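Local coordinates for methylxanthine N1-demethylase NdmA (Pseudomonas putida, PDB 6ICN), which catalyses the oxygen- and NADH-dependent N1-demethylation of caffeine to theobromine and formaldehyde, the first step in this bacterium's breakdown of caffeine, at residues A179-E184 with D318-E323; T187-F192 with D329-Q334. One frame throughout, in Å; residues are numbered along the deposited sequence.

Contact 1. Residues A179-E184 with D318-E323; sequences AERRWE and DAPADE
Glu323 OE1 is gripped by both terminal nitrogens of Arg181, at 3.0 Å from NH1 and 3.0 Å from NH2, and also bonds Ser84 of the second subunit. This end-on salt bridge ties helix 179-186 to the loop between helices 293-313 and 330-348 in the C-terminal domain of a Rieske oxygenase. OE1 lies almost in the guanidinium plane; the guanidinium and carboxylate planes stand 43° apart, and one oxygen takes both N-H groups. NH1 meets its syn lone pair, while NH2 comes in 33° out of the carboxylate plane. A bend at chi2 (-127°) carries the long arginine chain to the loop, where NE and NH2 also bond the backbone oxygens of Lys317 and Pro316. Ala319, small enough to lie close over one guanidinium face, brings its CA to 3.3 Å from NH2. Without the guanidinium, as with an alanine here, Glu323 OE1 and those two carbonyls would probably lose their arginine partner, leaving the loop less firmly held to the helix. Glu323 OE2 pairs instead with Arg336. Nearby, two acids are joined through solvent: one water donates to Glu180 OE1 at 2.9 Å and to Asp318 OD1 at 2.7 Å.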
loop_
_atom_site.group_PDB
_atom_site.type_symbol
_atom_site.label_atom_id
_atom_site.label_comp_id
_atom_site.label_asym_id
_atom_site.label_seq_id
_atom_site.Cartn_x
_atom_site.Cartn_y
_atom_site.Cartn_z
ATOM N N ALA A 179 5.063 -30.799 -4.756
ATOM C CA ALA A 179 4.222 -31.544 -5.685
ATOM C C ALA A 179 3.758 -32.865 -5.079
ATOM O O ALA A 179 2.626 -33.283 -5.311
ATOM C CB ALA A 179 4.971 -31.779 -6.995
ATOM N N GLU A 180 4.609 -33.517 -4.284
ATOM C CA GLU A 180 4.192 -34.734 -3.585
ATOM C C GLU A 180 3.035 -34.466 -2.619
ATOM O O GLU A 180 2.051 -35.216 -2.590
ATOM C CB GLU A 180 5.392 -35.342 -2.842
ATOM C CG GLU A 180 6.530 -35.831 -3.753
ATOM C CD GLU A 180 7.561 -34.739 -4.134
ATOM O OE1 GLU A 180 7.393 -33.530 -3.783
ATOM O OE2 GLU A 180 8.575 -35.092 -4.793
ATOM N N ARG A 181 3.128 -33.395 -1.812
ATOM C CA ARG A 181 2.032 -33.119 -0.888
ATOM C C ARG A 181 0.766 -32.718 -1.638
ATOM O O ARG A 181 -0.346 -33.044 -1.207
ATOM C CB ARG A 181 2.456 -32.038 0.121
ATOM C CG ARG A 181 3.591 -32.517 1.043
ATOM C CD ARG A 181 3.186 -32.290 2.449
ATOM N NE ARG A 181 4.241 -32.383 3.452
ATOM C CZ ARG A 181 4.220 -33.266 4.454
ATOM N NH1 ARG A 181 3.242 -34.160 4.523
ATOM N NH2 ARG A 181 5.171 -33.245 5.377
ATOM N N ARG A 182 0.916 -32.033 -2.782
ATOM C CA ARG A 182 -0.252 -31.666 -3.573
ATOM C C ARG A 182 -0.930 -32.902 -4.149
ATOM O O ARG A 182 -2.161 -33.017 -4.111
ATOM C CB ARG A 182 0.161 -30.691 -4.686
ATOM C CG ARG A 182 -0.981 -29.787 -5.149
ATOM C CD ARG A 182 -1.844 -30.457 -6.212
ATOM N NE ARG A 182 -3.133 -29.764 -6.317
ATOM C CZ ARG A 182 -4.166 -29.962 -5.502
ATOM N NH1 ARG A 182 -4.076 -30.865 -4.514
ATOM N NH2 ARG A 182 -5.296 -29.265 -5.667
ATOM N N TRP A 183 -0.137 -33.841 -4.675
ATOM C CA TRP A 183 -0.690 -35.078 -5.213
ATOM C C TRP A 183 -1.480 -35.822 -4.139
ATOM O O TRP A 183 -2.630 -36.229 -4.355
ATOM C CB TRP A 183 0.442 -35.954 -5.762
ATOM C CG TRP A 183 -0.020 -37.162 -6.576
ATOM C CD1 TRP A 183 -0.047 -37.255 -7.939
ATOM C CD2 TRP A 183 -0.491 -38.434 -6.075
ATOM N NE1 TRP A 183 -0.515 -38.504 -8.324
ATOM C CE2 TRP A 183 -0.783 -39.243 -7.199
ATOM C CE3 TRP A 183 -0.670 -38.968 -4.797
ATOM C CZ2 TRP A 183 -1.283 -40.547 -7.081
ATOM C CZ3 TRP A 183 -1.162 -40.279 -4.675
ATOM C CH2 TRP A 183 -1.457 -41.052 -5.816
ATOM N N GLU A 184 -0.884 -35.973 -2.951
ATOM C CA GLU A 184 -1.570 -36.691 -1.884
ATOM C C GLU A 184 -2.842 -35.969 -1.456
ATOM O O GLU A 184 -3.859 -36.611 -1.165
ATOM C CB GLU A 184 -0.618 -36.895 -0.702
ATOM C CG GLU A 184 0.582 -37.735 -1.086
ATOM C CD GLU A 184 1.423 -38.148 0.093
ATOM O OE1 GLU A 184 0.904 -38.101 1.229
ATOM O OE2 GLU A 184 2.609 -38.485 -0.117
ATOM N N ASP A 318 8.762 -31.591 2.865
ATOM C CA ASP A 318 8.850 -32.989 2.449
ATOM C C ASP A 318 8.470 -33.889 3.613
ATOM O O ASP A 318 8.975 -33.706 4.724
ATOM C CB ASP A 318 10.272 -33.327 1.994
ATOM C CG ASP A 318 10.734 -32.485 0.809
ATOM O OD1 ASP A 318 9.973 -32.347 -0.169
ATOM O OD2 ASP A 318 11.868 -31.967 0.853
ATOM N N ALA A 319 7.620 -34.880 3.344
ATOM C CA ALA A 319 7.111 -35.757 4.398
ATOM C C ALA A 319 8.245 -36.568 5.024
ATOM O O ALA A 319 8.936 -37.310 4.307
ATOM C CB ALA A 319 6.031 -36.687 3.842
ATOM N N PRO A 320 8.487 -36.440 6.323
ATOM C CA PRO A 320 9.526 -37.240 6.980
ATOM C C PRO A 320 9.016 -38.627 7.360
ATOM O O PRO A 320 7.822 -38.938 7.305
ATOM C CB PRO A 320 9.877 -36.436 8.239
ATOM C CG PRO A 320 9.036 -35.179 8.188
ATOM C CD PRO A 320 7.915 -35.433 7.230
ATOM N N ALA A 321 9.970 -39.455 7.789
ATOM C CA ALA A 321 9.670 -40.827 8.179
ATOM C C ALA A 321 8.801 -40.917 9.426
ATOM O O ALA A 321 8.223 -41.980 9.688
ATOM C CB ALA A 321 10.976 -41.592 8.398
ATOM N N ASP A 322 8.676 -39.835 10.200
ATOM C CA ASP A 322 7.928 -39.942 11.443
ATOM C C ASP A 322 6.424 -39.772 11.271
ATOM O O ASP A 322 5.697 -39.912 12.262
ATOM C CB ASP A 322 8.466 -38.951 12.497
ATOM C CG ASP A 322 8.344 -37.484 12.073
ATOM O OD1 ASP A 322 7.887 -37.208 10.943
ATOM O OD2 ASP A 322 8.742 -36.605 12.879
ATOM N N GLU A 323 5.919 -39.516 10.062
ATOM C CA GLU A 323 4.470 -39.406 9.917
ATOM C C GLU A 323 3.803 -40.750 10.179
ATOM O O GLU A 323 4.339 -41.818 9.852
ATOM C CB GLU A 323 4.099 -38.866 8.537
ATOM C CG GLU A 323 4.514 -37.392 8.379
ATOM C CD GLU A 323 4.007 -36.715 7.105
ATOM O OE1 GLU A 323 4.029 -35.461 7.060
ATOM O OE2 GLU A 323 3.598 -37.423 6.158
HETATM O O HOH W 1 7.676 -33.440 -0.926
#

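Contact 2. Residues T187-F192 with D329-Q334; sequences TDFSHF and DKVSIQ. With CO (cobalt (II) ion), chain E.
Val331 divides its two methyl groups between the side chains of Thr187 and Phe189. With CG1 anti to the backbone N (chi1 172°), the valine sets this methyl 3.5 Å from Thr187 OG1, and CG2 reaches the far end of the phenylalanine ring, 4.1 Å from Phe189 CZ. A beta-branched residue suits the start of helix 330-348 here, since both branches find a partner. The threonine hydroxyl can sit beside a methyl because its polar need is met by the carbonyl of Trp183, one turn back in the preceding helix. Flanking this apolar patch, water links the polar groups. One molecule donates to Asp188 OD2 and Asp329 OD1, each at 2.6 Å, spacing the two carboxylates; a second donates to Asp329 OD1 at 2.8 Å and bonds Ser190 OG. Farther out, Asp188 folds back on its own loop: OD1 accepts from His191 N at 2.9 Å, an Asx motif, and the Asp188 carbonyl takes a weak bond from His191 ND1. These bonds, the ring's own being weak, are consistent with holding the imidazole so that NE2 faces the cobalt ion, 2.1 Å away. His196 and Asp307 join it in binding the metal, together with a water. Across the subunit interface, Asp188 OD2 bonds His102 of the second subunit, a residue of the [2Fe-2S] pocket. An aspartate joining a cluster histidine of one subunit to a metal-binding histidine of the next is characteristic of Rieske oxygenases, consistent with a route for electrons into the two-histidine, one-carboxylate site, where cobalt occupies the place of the mononuclear iron.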
loop_
_atom_site.group_PDB
_atom_site.type_symbol
_atom_site.label_atom_id
_atom_site.label_comp_id
_atom_site.label_asym_id
_atom_site.label_seq_id
_atom_site.Cartn_x
_atom_site.Cartn_y
_atom_site.Cartn_z
ATOM N N THR A 187 -5.756 -36.851 -3.999
ATOM C CA THR A 187 -6.256 -38.222 -4.008
ATOM C C THR A 187 -6.668 -38.709 -2.628
ATOM O O THR A 187 -6.895 -39.906 -2.447
ATOM C CB THR A 187 -5.192 -39.173 -4.570
ATOM O OG1 THR A 187 -4.015 -39.104 -3.764
ATOM C CG2 THR A 187 -4.829 -38.832 -6.035
ATOM N N ASP A 188 -6.733 -37.817 -1.646
ATOM C CA ASP A 188 -6.973 -38.200 -0.261
ATOM C C ASP A 188 -8.469 -38.293 -0.007
ATOM O O ASP A 188 -9.174 -37.280 -0.067
ATOM C CB ASP A 188 -6.322 -37.173 0.656
ATOM C CG ASP A 188 -6.455 -37.517 2.116
ATOM O OD1 ASP A 188 -7.593 -37.546 2.613
ATOM O OD2 ASP A 188 -5.399 -37.709 2.763
ATOM N N PHE A 189 -8.951 -39.510 0.292
ATOM C CA PHE A 189 -10.369 -39.750 0.533
ATOM C C PHE A 189 -10.832 -39.264 1.912
ATOM O O PHE A 189 -12.018 -38.980 2.087
ATOM C CB PHE A 189 -10.694 -41.251 0.408
ATOM C CG PHE A 189 -10.273 -41.898 -0.906
ATOM C CD1 PHE A 189 -10.065 -41.151 -2.058
ATOM C CD2 PHE A 189 -10.108 -43.286 -0.980
ATOM C CE1 PHE A 189 -9.681 -41.780 -3.259
ATOM C CE2 PHE A 189 -9.731 -43.917 -2.170
ATOM C CZ PHE A 189 -9.519 -43.163 -3.309
ATOM N N SER A 190 -9.920 -39.136 2.874
ATOM C CA SER A 190 -10.273 -38.873 4.267
ATOM C C SER A 190 -10.529 -37.399 4.591
ATOM O O SER A 190 -11.213 -37.108 5.579
ATOM C CB SER A 190 -9.146 -39.382 5.173
ATOM O OG SER A 190 -9.082 -40.800 5.157
ATOM N N HIS A 191 -9.976 -36.456 3.817
ATOM C CA HIS A 191 -10.052 -35.060 4.224
ATOM C C HIS A 191 -11.318 -34.362 3.757
ATOM O O HIS A 191 -11.653 -33.305 4.314
ATOM C CB HIS A 191 -8.824 -34.283 3.717
ATOM C CG HIS A 191 -8.918 -33.841 2.283
ATOM N ND1 HIS A 191 -8.789 -34.706 1.218
ATOM C CD2 HIS A 191 -9.100 -32.610 1.744
ATOM C CE1 HIS A 191 -8.910 -34.035 0.086
ATOM N NE2 HIS A 191 -9.086 -32.758 0.377
ATOM N N PHE A 192 -12.030 -34.933 2.767
ATOM C CA PHE A 192 -13.188 -34.245 2.197
ATOM C C PHE A 192 -14.150 -33.799 3.285
ATOM O O PHE A 192 -14.645 -32.666 3.273
ATOM C CB PHE A 192 -13.926 -35.142 1.191
ATOM C CG PHE A 192 -13.140 -35.471 -0.060
ATOM C CD1 PHE A 192 -12.910 -34.514 -1.029
ATOM C CD2 PHE A 192 -12.668 -36.754 -0.285
ATOM C CE1 PHE A 192 -12.210 -34.817 -2.187
ATOM C CE2 PHE A 192 -11.961 -37.069 -1.451
ATOM C CZ PHE A 192 -11.724 -36.093 -2.400
ATOM N N ASP A 329 -5.120 -44.538 4.685
ATOM C CA ASP A 329 -4.122 -43.814 3.905
ATOM C C ASP A 329 -3.538 -44.641 2.768
ATOM O O ASP A 329 -2.455 -44.301 2.284
ATOM C CB ASP A 329 -2.976 -43.357 4.806
ATOM C CG ASP A 329 -3.395 -42.282 5.793
ATOM O OD1 ASP A 329 -4.204 -41.417 5.398
ATOM O OD2 ASP A 329 -2.898 -42.318 6.933
ATOM N N LYS A 330 -4.210 -45.725 2.351
ATOM C CA LYS A 330 -3.619 -46.653 1.379
ATOM C C LYS A 330 -3.040 -45.943 0.157
ATOM O O LYS A 330 -1.908 -46.221 -0.249
ATOM C CB LYS A 330 -4.643 -47.681 0.916
ATOM C CG LYS A 330 -3.983 -48.671 -0.071
ATOM C CD LYS A 330 -4.917 -49.734 -0.559
ATOM C CE LYS A 330 -4.186 -50.649 -1.539
ATOM N NZ LYS A 330 -5.107 -51.709 -2.008
ATOM N N VAL A 331 -3.806 -45.025 -0.445
ATOM C CA VAL A 331 -3.326 -44.358 -1.657
ATOM C C VAL A 331 -2.020 -43.619 -1.380
ATOM O O VAL A 331 -1.038 -43.754 -2.125
ATOM C CB VAL A 331 -4.412 -43.429 -2.225
ATOM C CG1 VAL A 331 -3.845 -42.590 -3.359
ATOM C CG2 VAL A 331 -5.635 -44.236 -2.718
ATOM N N SER A 332 -1.980 -42.833 -0.296
ATOM C CA SER A 332 -0.756 -42.136 0.100
ATOM C C SER A 332 0.410 -43.099 0.338
ATOM O O SER A 332 1.552 -42.855 -0.088
ATOM C CB SER A 332 -1.037 -41.332 1.370
ATOM O OG SER A 332 0.172 -40.908 1.937
ATOM N N ILE A 333 0.147 -44.187 1.058
ATOM C CA ILE A 333 1.204 -45.139 1.382
ATOM C C ILE A 333 1.780 -45.744 0.111
ATOM O O ILE A 333 3.002 -45.816 -0.058
ATOM C CB ILE A 333 0.663 -46.235 2.318
ATOM C CG1 ILE A 333 0.253 -45.639 3.666
ATOM C CG2 ILE A 333 1.716 -47.306 2.531
ATOM C CD1 ILE A 333 -0.653 -46.576 4.479
ATOM N N GLN A 334 0.902 -46.157 -0.803
ATOM C CA GLN A 334 1.352 -46.810 -2.029
ATOM C C GLN A 334 2.068 -45.823 -2.942
ATOM O O GLN A 334 3.057 -46.177 -3.595
ATOM C CB GLN A 334 0.162 -47.458 -2.730
ATOM C CG GLN A 334 -0.460 -48.626 -1.928
ATOM C CD GLN A 334 0.573 -49.679 -1.526
ATOM O OE1 GLN A 334 1.385 -50.115 -2.344
ATOM N NE2 GLN A 334 0.557 -50.073 -0.250
HETATM CO CO CO E . -9.114 -31.082 -0.888
HETATM O O HOH W 2 -4.571 -40.180 3.137
HETATM O O HOH W 3 -6.649 -41.075 6.652
HETATM O O HOH W 4 -8.187 -32.100 -2.473
#

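Overall arrangement
Contacts 1 and 2 lie with their centres 12 Å apart in the same C-terminal domain, joining helix 179-186 and the loop after it to the loop before helix 330-348 and to the first turn of that helix. Contact 1 is a surface contact built on a salt bridge, with one bridging water at its rim, although Arg181 itself is buried. Contact 2 is buried, a small, largely apolar packing of Val331 on Thr187 and Phe189, fringed by acids and waters. They meet directly: Trp183 packs on Val331, and Glu184 OE1 probably hydrogen-bonds Ser332 OG, 3.0 Å away. Both also face the cluster-bearing region of the second subunit, contact 1 through Glu323 and contact 2 through Asp329, which bonds His82 of that subunit.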